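Local coordinates for protein phosphoglycerate kinase (Coxiella burnetii, PDB 4NG4) that catalyses the reversible transfer of a phosphoryl group between ATP and 3-phosphoglycerate in glycolysis, giving 1,3-bisphosphoglycerate and ADP, at residues F329-A342 with G356-L368. Numbering follows the deposited sequence.
Sequences FEIEAFSQGTRALA and GGDTLAALDKFNL. With MG (magnesium ion), chain D; ADP (adenosine-5'-diphosphate), chain E.
Phe366 lays one face of its ring against Arg339, whose CB stands over the ring centre, 4.0 Å from the centroid and 7° off the normal, a CH-pi contact. Arg339 sends CG anti to its own N (chi1 -165°) and bends at chi3, which places one face of the guanidinium against Phe366 CE1, with NH1 3.4 Å from Phe366 CD1; the two planes are 60° apart, so they do not stack flat. CB of Lys365 lies over the rim of the opposite face. Phe329, in the loop before helix 336-347, likewise presents a ring face to helix 357-365: Ala362 CB sits over it, 4.0 Å from the centroid, and Glu330 CG backs the other, while Lys365 CD meets the ring edge. From there the extended lysine carries NZ to Phe329 O in a weak hydrogen bond, with Glu330 O 2.8 Å from NZ. These segments belong to the nucleotide-binding, Rossmann-like domain of phosphoglycerate kinase, and both reach ADP. Glu330 OE2 accepts a hydrogen bond from the ribose O3' (2.6 Å), whereas the amino end of helix 357-365, with Gly356 at the N-cap position, gives Asp358 N and Thr359 N to the beta-phosphate. One residue before Arg339, Thr338 turns CG2 to Phe366 CE2 while its OG1 binds magnesium. Farther along helix 336-347, Ala342 CB packs on Leu368 CD1 (3.7 Å) and Leu363 CD2.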
ATOM      1  N   PHE A 329      -0.127 -18.371   7.561  1.00 28.98           N
ATOM      2  CA  PHE A 329      -0.974 -18.907   6.486  1.00 30.68           C
ATOM      3  C   PHE A 329      -0.228 -19.689   5.405  1.00 32.51           C
ATOM      4  O   PHE A 329      -0.838 -20.473   4.700  1.00 34.52           O
ATOM      5  CB  PHE A 329      -1.718 -17.754   5.800  1.00 30.56           C
ATOM      6  CG  PHE A 329      -0.863 -16.984   4.813  1.00 30.62           C
ATOM      7  CD1 PHE A 329      -0.017 -15.977   5.244  1.00 28.10           C
ATOM      8  CD2 PHE A 329      -0.892 -17.295   3.449  1.00 31.79           C
ATOM      9  CE1 PHE A 329       0.773 -15.282   4.340  1.00 28.89           C
ATOM     10  CE2 PHE A 329      -0.100 -16.595   2.545  1.00 31.94           C
ATOM     11  CZ  PHE A 329       0.734 -15.596   2.991  1.00 30.37           C
ATOM     12  N   GLU A 330       1.072 -19.428   5.238  1.00 32.53           N
ATOM     13  CA  GLU A 330       1.866 -20.048   4.153  1.00 34.69           C
ATOM     14  C   GLU A 330       1.946 -21.557   4.302  1.00 36.22           C
ATOM     15  O   GLU A 330       1.880 -22.279   3.316  1.00 38.35           O
ATOM     16  CB  GLU A 330       3.290 -19.474   4.086  1.00 34.47           C
ATOM     17  CG  GLU A 330       3.372 -17.940   3.875  1.00 33.85           C
ATOM     18  CD  GLU A 330       3.489 -17.141   5.189  1.00 32.39           C
ATOM     19  OE1 GLU A 330       3.253 -17.708   6.284  1.00 31.65           O
ATOM     20  OE2 GLU A 330       3.816 -15.936   5.125  1.00 32.34           O
ATOM     21  N   ILE A 331       2.098 -22.024   5.537  1.00 35.43           N
ATOM     22  CA  ILE A 331       2.002 -23.447   5.833  1.00 37.26           C
ATOM     23  C   ILE A 331       0.532 -23.744   6.135  1.00 37.28           C
ATOM     24  O   ILE A 331      -0.169 -22.899   6.685  1.00 35.68           O
ATOM     25  CB  ILE A 331       2.960 -23.866   6.984  1.00 36.71           C
ATOM     26  CG1 ILE A 331       3.090 -25.387   7.061  1.00 39.32           C
ATOM     27  CG2 ILE A 331       2.508 -23.311   8.292  1.00 34.78           C
ATOM     28  CD1 ILE A 331       3.825 -25.991   5.850  1.00 43.02           C
ATOM     29  N   GLU A 332       0.080 -24.938   5.759  1.00 39.55           N
ATOM     30  CA  GLU A 332      -1.351 -25.237   5.589  1.00 40.37           C
ATOM     31  C   GLU A 332      -2.101 -25.515   6.881  1.00 39.29           C
ATOM     32  O   GLU A 332      -3.286 -25.232   6.968  1.00 39.11           O
ATOM     33  CB  GLU A 332      -1.546 -26.421   4.628  1.00 43.60           C
ATOM     34  CG  GLU A 332      -0.914 -26.211   3.235  1.00 46.01           C
ATOM     35  CD  GLU A 332       0.577 -26.647   3.124  1.00 48.19           C
ATOM     36  OE1 GLU A 332       1.248 -26.890   4.164  1.00 46.84           O
ATOM     37  OE2 GLU A 332       1.074 -26.750   1.973  1.00 50.24           O
ATOM     38  N   ALA A 333      -1.433 -26.094   7.872  1.00 38.89           N
ATOM     39  CA  ALA A 333      -2.062 -26.334   9.169  1.00 38.16           C
ATOM     40  C   ALA A 333      -2.379 -24.999   9.878  1.00 35.46           C
ATOM     41  O   ALA A 333      -3.358 -24.876  10.628  1.00 34.93           O
ATOM     42  CB  ALA A 333      -1.161 -27.192  10.033  1.00 38.47           C
ATOM     43  N   PHE A 334      -1.558 -23.993   9.604  1.00 33.56           N
ATOM     44  CA  PHE A 334      -1.607 -22.756  10.343  1.00 31.07           C
ATOM     45  C   PHE A 334      -2.317 -21.633   9.557  1.00 30.51           C
ATOM     46  O   PHE A 334      -2.135 -20.440   9.855  1.00 28.41           O
ATOM     47  CB  PHE A 334      -0.183 -22.405  10.769  1.00 29.83           C
ATOM     48  CG  PHE A 334       0.492 -23.510  11.561  1.00 30.50           C
ATOM     49  CD1 PHE A 334      -0.139 -24.084  12.661  1.00 30.34           C
ATOM     50  CD2 PHE A 334       1.736 -23.986  11.208  1.00 31.22           C
ATOM     51  CE1 PHE A 334       0.460 -25.092  13.391  1.00 30.79           C
ATOM     52  CE2 PHE A 334       2.338 -24.998  11.937  1.00 32.68           C
ATOM     53  CZ  PHE A 334       1.691 -25.551  13.033  1.00 32.12           C
ATOM     54  N   SER A 335      -3.180 -22.040   8.615  1.00 31.95           N
ATOM     55  CA  SER A 335      -3.837 -21.126   7.685  1.00 32.08           C
ATOM     56  C   SER A 335      -5.345 -20.941   7.931  1.00 32.62           C
ATOM     57  O   SER A 335      -5.960 -20.008   7.385  1.00 31.85           O
ATOM     58  CB  SER A 335      -3.645 -21.628   6.259  1.00 34.13           C
ATOM     59  OG  SER A 335      -4.485 -22.734   6.010  1.00 36.35           O
ATOM     60  N   GLN A 336      -5.940 -21.819   8.744  1.00 33.77           N
ATOM     61  CA  GLN A 336      -7.393 -21.821   8.928  1.00 34.62           C
ATOM     62  C   GLN A 336      -7.850 -20.463   9.457  1.00 32.41           C
ATOM     63  O   GLN A 336      -8.864 -19.937   9.007  1.00 33.03           O
ATOM     64  CB  GLN A 336      -7.861 -23.001   9.820  1.00 36.09           C
ATOM     65  CG  GLN A 336      -9.333 -23.492   9.566  1.00 39.01           C
ATOM     66  CD  GLN A 336      -9.541 -25.033   9.744  1.00 43.69           C
ATOM     67  OE1 GLN A 336      -8.573 -25.815   9.789  1.00 44.54           O
ATOM     68  NE2 GLN A 336     -10.811 -25.462   9.815  1.00 44.27           N
ATOM     69  N   GLY A 337      -7.086 -19.881  10.371  1.00 30.39           N
ATOM     70  CA  GLY A 337      -7.430 -18.562  10.925  1.00 28.93           C
ATOM     71  C   GLY A 337      -7.530 -17.428   9.909  1.00 28.42           C
ATOM     72  O   GLY A 337      -8.481 -16.629   9.936  1.00 28.49           O
ATOM     73  N   THR A 338      -6.560 -17.374   9.002  1.00 28.22           N
ATOM     74  CA  THR A 338      -6.443 -16.270   8.058  1.00 27.64           C
ATOM     75  C   THR A 338      -7.437 -16.436   6.920  1.00 29.25           C
ATOM     76  O   THR A 338      -8.000 -15.462   6.459  1.00 29.56           O
ATOM     77  CB  THR A 338      -5.013 -16.135   7.543  1.00 27.16           C
ATOM     78  OG1 THR A 338      -4.143 -15.988   8.668  1.00 26.68           O
ATOM     79  CG2 THR A 338      -4.857 -14.929   6.616  1.00 26.65           C
ATOM     80  N   ARG A 339      -7.670 -17.663   6.472  1.00 30.93           N
ATOM     81  CA  ARG A 339      -8.747 -17.924   5.506  1.00 33.03           C
ATOM     82  C   ARG A 339     -10.107 -17.533   6.092  1.00 32.98           C
ATOM     83  O   ARG A 339     -10.829 -16.728   5.520  1.00 33.28           O
ATOM     84  CB  ARG A 339      -8.778 -19.398   5.107  1.00 35.15           C
ATOM     85  CG  ARG A 339      -9.604 -19.683   3.846  1.00 38.43           C
ATOM     86  CD  ARG A 339     -10.010 -21.147   3.771  1.00 41.86           C
ATOM     87  NE  ARG A 339      -8.954 -21.999   4.336  1.00 42.38           N
ATOM     88  CZ  ARG A 339      -7.921 -22.492   3.656  1.00 42.72           C
ATOM     89  NH1 ARG A 339      -7.783 -22.258   2.346  1.00 44.21           N
ATOM     90  NH2 ARG A 339      -7.025 -23.234   4.295  1.00 42.18           N
ATOM     91  N   ALA A 340     -10.430 -18.097   7.252  1.00 32.67           N
ATOM     92  CA  ALA A 340     -11.670 -17.795   7.953  1.00 32.67           C
ATOM     93  C   ALA A 340     -11.924 -16.309   7.928  1.00 31.47           C
ATOM     94  O   ALA A 340     -13.003 -15.868   7.584  1.00 32.54           O
ATOM     95  CB  ALA A 340     -11.597 -18.279   9.383  1.00 31.55           C
ATOM     96  N   LEU A 341     -10.903 -15.547   8.299  1.00 29.83           N
ATOM     97  CA  LEU A 341     -10.995 -14.099   8.343  1.00 28.63           C
ATOM     98  C   LEU A 341     -11.249 -13.562   6.946  1.00 29.53           C
ATOM     99  O   LEU A 341     -12.163 -12.768   6.736  1.00 30.30           O
ATOM    100  CB  LEU A 341      -9.714 -13.498   8.927  1.00 26.55           C
ATOM    101  CG  LEU A 341      -9.643 -11.962   8.971  1.00 25.68           C
ATOM    102  CD1 LEU A 341     -10.558 -11.399  10.057  1.00 25.16           C
ATOM    103  CD2 LEU A 341      -8.202 -11.502   9.182  1.00 23.81           C
ATOM    104  N   ALA A 342     -10.442 -13.998   5.990  1.00 29.78           N
ATOM    105  CA  ALA A 342     -10.550 -13.504   4.621  1.00 30.71           C
ATOM    106  C   ALA A 342     -11.967 -13.719   4.100  1.00 32.79           C
ATOM    107  O   ALA A 342     -12.578 -12.806   3.552  1.00 33.26           O
ATOM    108  CB  ALA A 342      -9.544 -14.198   3.732  1.00 31.28           C
ATOM    109  N   GLY A 356      -0.873  -4.628   1.743  1.00 28.85           N
ATOM    110  CA  GLY A 356       0.253  -5.363   2.318  1.00 28.06           C
ATOM    111  C   GLY A 356       0.722  -6.469   1.393  1.00 29.15           C
ATOM    112  O   GLY A 356      -0.087  -7.165   0.784  1.00 29.48           O
ATOM    113  N   GLY A 357       2.039  -6.632   1.302  1.00 29.79           N
ATOM    114  CA  GLY A 357       2.643  -7.666   0.473  1.00 31.22           C
ATOM    115  C   GLY A 357       2.126  -9.044   0.820  1.00 30.95           C
ATOM    116  O   GLY A 357       1.592  -9.740  -0.032  1.00 32.70           O
ATOM    117  N   ASP A 358       2.257  -9.434   2.079  1.00 29.63           N
ATOM    118  CA  ASP A 358       1.886 -10.789   2.499  1.00 29.61           C
ATOM    119  C   ASP A 358       0.368 -11.027   2.507  1.00 29.31           C
ATOM    120  O   ASP A 358      -0.082 -12.117   2.160  1.00 29.99           O
ATOM    121  CB  ASP A 358       2.520 -11.126   3.856  1.00 28.36           C
ATOM    122  CG  ASP A 358       4.040 -11.338   3.762  1.00 30.29           C
ATOM    123  OD1 ASP A 358       4.517 -12.160   2.928  1.00 32.77           O
ATOM    124  OD2 ASP A 358       4.768 -10.677   4.532  1.00 31.09           O
ATOM    125  N   THR A 359      -0.405  -9.999   2.862  1.00 28.51           N
ATOM    126  CA  THR A 359      -1.871 -10.071   2.889  1.00 28.42           C
ATOM    127  C   THR A 359      -2.426 -10.323   1.496  1.00 30.26           C
ATOM    128  O   THR A 359      -3.276 -11.188   1.309  1.00 31.50           O
ATOM    129  CB  THR A 359      -2.490  -8.764   3.422  1.00 27.77           C
ATOM    130  OG1 THR A 359      -1.836  -8.375   4.644  1.00 27.24           O
ATOM    131  CG2 THR A 359      -3.967  -8.939   3.684  1.00 27.92           C
ATOM    132  N   LEU A 360      -1.946  -9.575   0.507  1.00 30.94           N
ATOM    133  CA  LEU A 360      -2.298  -9.870  -0.878  1.00 32.57           C
ATOM    134  C   LEU A 360      -1.892 -11.309  -1.241  1.00 33.70           C
ATOM    135  O   LEU A 360      -2.630 -12.008  -1.932  1.00 35.40           O
ATOM    136  CB  LEU A 360      -1.634  -8.884  -1.849  1.00 33.42           C
ATOM    137  CG  LEU A 360      -2.008  -7.395  -1.809  1.00 32.79           C
ATOM    138  CD1 LEU A 360      -1.996  -6.814  -3.217  1.00 33.69           C
ATOM    139  CD2 LEU A 360      -3.349  -7.120  -1.128  1.00 31.38           C
ATOM    140  N   ALA A 361      -0.720 -11.749  -0.785  1.00 33.00           N
ATOM    141  CA  ALA A 361      -0.288 -13.112  -1.052  1.00 34.16           C
ATOM    142  C   ALA A 361      -1.325 -14.109  -0.531  1.00 34.11           C
ATOM    143  O   ALA A 361      -1.684 -15.059  -1.231  1.00 35.80           O
ATOM    144  CB  ALA A 361       1.072 -13.368  -0.439  1.00 33.54           C
ATOM    145  N   ALA A 362      -1.831 -13.869   0.681  1.00 32.28           N
ATOM    146  CA  ALA A 362      -2.904 -14.702   1.258  1.00 32.12           C
ATOM    147  C   ALA A 362      -4.162 -14.683   0.386  1.00 33.73           C
ATOM    148  O   ALA A 362      -4.635 -15.717  -0.068  1.00 35.41           O
ATOM    149  CB  ALA A 362      -3.237 -14.237   2.645  1.00 29.73           C
ATOM    150  N   LEU A 363      -4.691 -13.488   0.155  1.00 33.51           N
ATOM    151  CA  LEU A 363      -5.860 -13.299  -0.698  1.00 35.05           C
ATOM    152  C   LEU A 363      -5.726 -13.977  -2.060  1.00 37.55           C
ATOM    153  O   LEU A 363      -6.713 -14.406  -2.654  1.00 39.33           O
ATOM    154  CB  LEU A 363      -6.113 -11.807  -0.907  1.00 34.48           C
ATOM    155  CG  LEU A 363      -6.648 -11.044   0.293  1.00 32.45           C
ATOM    156  CD1 LEU A 363      -6.961  -9.626  -0.150  1.00 32.81           C
ATOM    157  CD2 LEU A 363      -7.884 -11.723   0.869  1.00 32.60           C
ATOM    158  N   ASP A 364      -4.501 -14.056  -2.552  1.00 38.02           N
ATOM    159  CA  ASP A 364      -4.217 -14.787  -3.774  1.00 40.71           C
ATOM    160  C   ASP A 364      -4.326 -16.299  -3.529  1.00 41.72           C
ATOM    161  O   ASP A 364      -4.954 -16.994  -4.308  1.00 44.42           O
ATOM    162  CB  ASP A 364      -2.825 -14.410  -4.283  1.00 40.84           C
ATOM    163  CG  ASP A 364      -2.538 -14.935  -5.658  1.00 43.77           C
ATOM    164  OD1 ASP A 364      -3.427 -15.542  -6.305  1.00 45.79           O
ATOM    165  OD2 ASP A 364      -1.387 -14.728  -6.091  1.00 44.81           O
ATOM    166  N   LYS A 365      -3.744 -16.795  -2.439  1.00 40.03           N
ATOM    167  CA  LYS A 365      -3.719 -18.236  -2.156  1.00 41.19           C
ATOM    168  C   LYS A 365      -5.097 -18.831  -1.978  1.00 42.12           C
ATOM    169  O   LYS A 365      -5.352 -19.960  -2.393  1.00 44.52           O
ATOM    170  CB  LYS A 365      -2.915 -18.527  -0.890  1.00 39.38           C
ATOM    171  CG  LYS A 365      -2.796 -20.017  -0.564  1.00 40.93           C
ATOM    172  CD  LYS A 365      -1.768 -20.271   0.517  1.00 39.54           C
ATOM    173  CE  LYS A 365      -1.284 -21.693   0.500  1.00 41.71           C
ATOM    174  NZ  LYS A 365      -0.402 -21.931   1.655  1.00 41.67           N
ATOM    175  N   PHE A 366      -5.977 -18.072  -1.345  1.00 40.70           N
ATOM    176  CA  PHE A 366      -7.348 -18.506  -1.097  1.00 41.68           C
ATOM    177  C   PHE A 366      -8.286 -18.104  -2.249  1.00 43.93           C
ATOM    178  O   PHE A 366      -9.497 -18.320  -2.170  1.00 44.81           O
ATOM    179  CB  PHE A 366      -7.852 -17.894   0.222  1.00 39.20           C
ATOM    180  CG  PHE A 366      -6.903 -18.062   1.388  1.00 36.54           C
ATOM    181  CD1 PHE A 366      -6.312 -19.292   1.660  1.00 37.15           C
ATOM    182  CD2 PHE A 366      -6.625 -16.991   2.231  1.00 34.06           C
ATOM    183  CE1 PHE A 366      -5.451 -19.449   2.738  1.00 35.17           C
ATOM    184  CE2 PHE A 366      -5.768 -17.135   3.327  1.00 31.65           C
ATOM    185  CZ  PHE A 366      -5.185 -18.368   3.578  1.00 32.90           C
ATOM    186  N   ASN A 367      -7.711 -17.542  -3.316  1.00 44.95           N
ATOM    187  CA  ASN A 367      -8.461 -16.959  -4.447  1.00 46.93           C
ATOM    188  C   ASN A 367      -9.682 -16.156  -4.013  1.00 45.90           C
ATOM    189  O   ASN A 367     -10.806 -16.453  -4.410  1.00 47.71           O
ATOM    190  CB  ASN A 367      -8.839 -18.033  -5.479  1.00 50.60           C
ATOM    191  CG  ASN A 367      -7.626 -18.559  -6.249  1.00 52.89           C
ATOM    192  OD1 ASN A 367      -7.619 -19.698  -6.731  1.00 56.13           O
ATOM    193  ND2 ASN A 367      -6.594 -17.726  -6.368  1.00 51.82           N
ATOM    194  N   LEU A 368      -9.433 -15.142  -3.183  1.00 43.09           N
ATOM    195  CA  LEU A 368     -10.472 -14.224  -2.719  1.00 42.21           C
ATOM    196  C   LEU A 368     -10.226 -12.752  -3.096  1.00 41.50           C
ATOM    197  O   LEU A 368     -11.011 -11.880  -2.706  1.00 40.95           O
ATOM    198  CB  LEU A 368     -10.609 -14.348  -1.200  1.00 39.88           C
ATOM    199  CG  LEU A 368     -11.328 -15.605  -0.726  1.00 40.71           C
ATOM    200  CD1 LEU A 368     -11.145 -15.763   0.760  1.00 38.39           C
ATOM    201  CD2 LEU A 368     -12.804 -15.561  -1.094  1.00 42.13           C
TER
HETATM  202 MG    MG D 401      -3.687 -18.160   9.506  1.00 18.85          MG
HETATM  203  PB  ADP E 402       1.757  -7.627   5.338  1.00 64.95           P
HETATM  204  O1B ADP E 402       0.625  -8.424   4.739  1.00 64.55           O
HETATM  205  O2B ADP E 402       3.034  -7.695   4.524  1.00 64.53           O
HETATM  206  O3B ADP E 402       1.370  -6.238   5.786  1.00 64.85           O
HETATM  207  PA  ADP E 402       3.304  -8.127   7.703  1.00 66.55           P
HETATM  208  O1A ADP E 402       4.469  -7.605   6.896  1.00 67.34           O
HETATM  209  O2A ADP E 402       2.823  -7.290   8.859  1.00 67.07           O
HETATM  210  O3A ADP E 402       2.041  -8.410   6.728  1.00 65.49           O
HETATM  211  O5' ADP E 402       3.754  -9.587   8.245  1.00 66.67           O
HETATM  212  C5' ADP E 402       3.120 -10.801   7.821  1.00 66.13           C
HETATM  213  C4' ADP E 402       4.107 -11.960   7.840  1.00 66.00           C
HETATM  214  O4' ADP E 402       4.395 -12.317   9.197  1.00 66.11           O
HETATM  215  C3' ADP E 402       3.553 -13.198   7.131  1.00 65.94           C
HETATM  216  O3' ADP E 402       4.399 -13.583   6.037  1.00 65.17           O
HETATM  217  C2' ADP E 402       3.451 -14.270   8.210  1.00 65.91           C
HETATM  218  O2' ADP E 402       3.955 -15.541   7.788  1.00 65.35           O
HETATM  219  C1' ADP E 402       4.247 -13.730   9.400  1.00 66.02           C
HETATM  220  N9  ADP E 402       3.579 -14.060  10.701  1.00 65.91           N
HETATM  221  C8  ADP E 402       2.340 -13.679  11.097  1.00 65.24           C
HETATM  222  N7  ADP E 402       2.064 -14.176  12.331  1.00 65.17           N
HETATM  223  C5  ADP E 402       3.132 -14.885  12.750  1.00 64.82           C
HETATM  224  C6  ADP E 402       3.506 -15.665  13.956  1.00 64.00           C
HETATM  225  N6  ADP E 402       2.660 -15.801  15.008  1.00 63.31           N
HETATM  226  N1  ADP E 402       4.737 -16.238  13.971  1.00 64.63           N
HETATM  227  C2  ADP E 402       5.617 -16.135  12.947  1.00 64.66           C
HETATM  228  N3  ADP E 402       5.337 -15.445  11.825  1.00 65.14           N
HETATM  229  C4  ADP E 402       4.135 -14.810  11.668  1.00 65.54           C